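Local coordinates for monovalent Na+/H+ antiporter subunit A (Dietzia sp. DQ12-45-1b, PDB 7D3U), which is an antiporter-like subunit of the Mrp complex, which exchanges sodium ions for protons across the cell membrane, and probably contributes to that transport, at residues 50-55 / 66-71. Numbering follows the deposited sequence.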
ATOM      1  N   ASP B  50      52.543  12.622   9.678  1.00 88.65           N
ATOM      2  CA  ASP B  50      51.726  11.418   9.496  1.00 88.65           C
ATOM      3  C   ASP B  50      51.100  11.054  10.842  1.00 88.65           C
ATOM      4  O   ASP B  50      51.719  10.377  11.666  1.00 88.65           O
ATOM      5  CB  ASP B  50      52.554  10.272   8.933  1.00 88.65           C
ATOM      6  CG  ASP B  50      51.697   9.172   8.333  1.00 88.65           C
ATOM      7  OD1 ASP B  50      50.519   9.044   8.729  1.00 88.65           O
ATOM      8  OD2 ASP B  50      52.203   8.429   7.467  1.00 88.65           O
ATOM      9  N   THR B  51      49.866  11.505  11.053  1.00 87.39           N
ATOM     10  CA  THR B  51      49.081  11.154  12.226  1.00 87.39           C
ATOM     11  C   THR B  51      47.790  10.489  11.780  1.00 87.39           C
ATOM     12  O   THR B  51      47.194  10.883  10.774  1.00 87.39           O
ATOM     13  CB  THR B  51      48.750  12.377  13.081  1.00 87.39           C
ATOM     14  OG1 THR B  51      48.015  13.322  12.294  1.00 87.39           O
ATOM     15  CG2 THR B  51      50.015  13.030  13.577  1.00 87.39           C
ATOM     16  N   VAL B  52      47.358   9.482  12.532  1.00 87.22           N
ATOM     17  CA  VAL B  52      46.134   8.752  12.237  1.00 87.22           C
ATOM     18  C   VAL B  52      45.241   8.831  13.465  1.00 87.22           C
ATOM     19  O   VAL B  52      45.481   8.138  14.462  1.00 87.22           O
ATOM     20  CB  VAL B  52      46.410   7.293  11.853  1.00 87.22           C
ATOM     21  CG1 VAL B  52      45.106   6.542  11.709  1.00 87.22           C
ATOM     22  CG2 VAL B  52      47.209   7.231  10.565  1.00 87.22           C
ATOM     23  N   ALA B  53      44.221   9.677  13.401  1.00 85.88           N
ATOM     24  CA  ALA B  53      43.208   9.767  14.439  1.00 85.88           C
ATOM     25  C   ALA B  53      41.953   9.048  13.971  1.00 85.88           C
ATOM     26  O   ALA B  53      41.532   9.203  12.820  1.00 85.88           O
ATOM     27  CB  ALA B  53      42.888  11.223  14.777  1.00 85.88           C
ATOM     28  N   SER B  54      41.357   8.261  14.862  1.00 86.34           N
ATOM     29  CA  SER B  54      40.209   7.436  14.512  1.00 86.34           C
ATOM     30  C   SER B  54      39.261   7.373  15.695  1.00 86.34           C
ATOM     31  O   SER B  54      39.655   6.946  16.784  1.00 86.34           O
ATOM     32  CB  SER B  54      40.647   6.027  14.106  1.00 86.34           C
ATOM     33  OG  SER B  54      41.184   5.327  15.214  1.00 86.34           O
ATOM     34  N   VAL B  55      38.020   7.795  15.481  1.00 86.63           N
ATOM     35  CA  VAL B  55      36.974   7.708  16.489  1.00 86.63           C
ATOM     36  C   VAL B  55      35.875   6.801  15.960  1.00 86.63           C
ATOM     37  O   VAL B  55      35.603   6.757  14.756  1.00 86.63           O
ATOM     38  CB  VAL B  55      36.415   9.097  16.858  1.00 86.63           C
ATOM     39  CG1 VAL B  55      37.414   9.849  17.710  1.00 86.63           C
ATOM     40  CG2 VAL B  55      36.095   9.883  15.608  1.00 86.63           C
ATOM     41  N   ARG B  66      37.978   7.771  10.621  1.00 85.66           N
ATOM     42  CA  ARG B  66      39.426   7.612  10.705  1.00 85.66           C
ATOM     43  C   ARG B  66      40.075   8.588   9.737  1.00 85.66           C
ATOM     44  O   ARG B  66      40.036   8.380   8.520  1.00 85.66           O
ATOM     45  CB  ARG B  66      39.827   6.173  10.392  1.00 85.66           C
ATOM     46  CG  ARG B  66      41.321   5.926  10.330  1.00 85.66           C
ATOM     47  CD  ARG B  66      41.598   4.447  10.148  1.00 85.66           C
ATOM     48  NE  ARG B  66      42.928   4.193   9.604  1.00 85.66           N
ATOM     49  CZ  ARG B  66      43.936   3.689  10.304  1.00 85.66           C
ATOM     50  NH1 ARG B  66      43.769   3.384  11.584  1.00 85.66           N
ATOM     51  NH2 ARG B  66      45.112   3.491   9.727  1.00 85.66           N
ATOM     52  N   LEU B  67      40.666   9.648  10.273  1.00 81.56           N
ATOM     53  CA  LEU B  67      41.325  10.665   9.470  1.00 81.56           C
ATOM     54  C   LEU B  67      42.828  10.430   9.468  1.00 81.56           C
ATOM     55  O   LEU B  67      43.423  10.140  10.509  1.00 81.56           O
ATOM     56  CB  LEU B  67      41.023  12.064  10.005  1.00 81.56           C
ATOM     57  CG  LEU B  67      39.594  12.338  10.468  1.00 81.56           C
ATOM     58  CD1 LEU B  67      39.475  13.776  10.922  1.00 81.56           C
ATOM     59  CD2 LEU B  67      38.590  12.044   9.372  1.00 81.56           C
ATOM     60  N   SER B  68      43.436  10.557   8.294  1.00 81.28           N
ATOM     61  CA  SER B  68      44.875  10.426   8.138  1.00 81.28           C
ATOM     62  C   SER B  68      45.407  11.637   7.392  1.00 81.28           C
ATOM     63  O   SER B  68      44.714  12.225   6.559  1.00 81.28           O
ATOM     64  CB  SER B  68      45.255   9.147   7.390  1.00 81.28           C
ATOM     65  OG  SER B  68      46.523   9.275   6.778  1.00 81.28           O
ATOM     66  N   LEU B  69      46.649  12.001   7.692  1.00 80.97           N
ATOM     67  CA  LEU B  69      47.273  13.199   7.146  1.00 80.97           C
ATOM     68  C   LEU B  69      48.589  12.844   6.465  1.00 80.97           C
ATOM     69  O   LEU B  69      49.625  13.468   6.687  1.00 80.97           O
ATOM     70  CB  LEU B  69      47.472  14.242   8.244  1.00 80.97           C
ATOM     71  CG  LEU B  69      48.178  15.555   7.897  1.00 80.97           C
ATOM     72  CD1 LEU B  69      47.376  16.329   6.878  1.00 80.97           C
ATOM     73  CD2 LEU B  69      48.390  16.397   9.140  1.00 80.97           C
ATOM     74  N   ASP B  70      48.564  11.807   5.625  1.00 81.57           N
ATOM     75  CA  ASP B  70      49.729  11.477   4.821  1.00 81.57           C
ATOM     76  C   ASP B  70      50.118  12.682   3.965  1.00 81.57           C
ATOM     77  O   ASP B  70      49.280  13.536   3.671  1.00 81.57           O
ATOM     78  CB  ASP B  70      49.443  10.255   3.947  1.00 81.57           C
ATOM     79  CG  ASP B  70      48.205  10.424   3.095  1.00 81.57           C
ATOM     80  OD1 ASP B  70      47.357  11.273   3.438  1.00 81.57           O
ATOM     81  OD2 ASP B  70      48.074   9.702   2.085  1.00 81.57           O
ATOM     82  N   PRO B  71      51.389  12.779   3.565  1.00 81.95           N
ATOM     83  CA  PRO B  71      51.866  14.017   2.924  1.00 81.95           C
ATOM     84  C   PRO B  71      51.047  14.469   1.726  1.00 81.95           C
ATOM     85  O   PRO B  71      50.965  15.679   1.472  1.00 81.95           O
ATOM     86  CB  PRO B  71      53.300  13.661   2.525  1.00 81.95           C
ATOM     87  CG  PRO B  71      53.712  12.644   3.521  1.00 81.95           C
ATOM     88  CD  PRO B  71      52.486  11.819   3.775  1.00 81.95           C
TER
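A two-stranded antiparallel beta hairpin, between helix 29-45 and helix 71-94 in the sequence of this largely helical membrane subunit, is zipped together here; the strand axes run at 168°. Its register rests on the hydrogen-bonded pair Ala53–Leu67: Ala53 N donates to Leu67 O at 3.0 Å, and Leu67 N to Ala53 O at 2.7 Å. Both donors lie nearly along the acceptor C=O axis, yet the bonds bend at the hydrogen, to 137° in the first. A weak bond from Leu69 N to Thr51 O, 3.3 Å long, carries the ladder past the strand end.

Side chains alternate between the two faces. Ala53 and Leu67 share the buried one. Beyond the strands, Thr51 and Leu69 run side by side; both reach Leu3 of helix 2-23, while Leu67 packs on Thr4 and Leu7 of the same helix.

The opposite face carries Val52, Ser54, Arg66 and Ser68. Arg66 sends CG anti to its backbone N (chi1 175°) and stays extended to NE, its CB passing Ser54 CB at 3.8 Å. The chain crosses Val52 obliquely, and its NE forms a salt bridge with Asp122, tying the hairpin to the loop after helix 102-119. Asp70, at the N-cap position of helix 71-94, forms a salt bridge with Arg252. With CG1 anti to its own backbone N, Val52 sets that methyl over the centre of the Arg66 guanidinium, 3.4 Å from CZ.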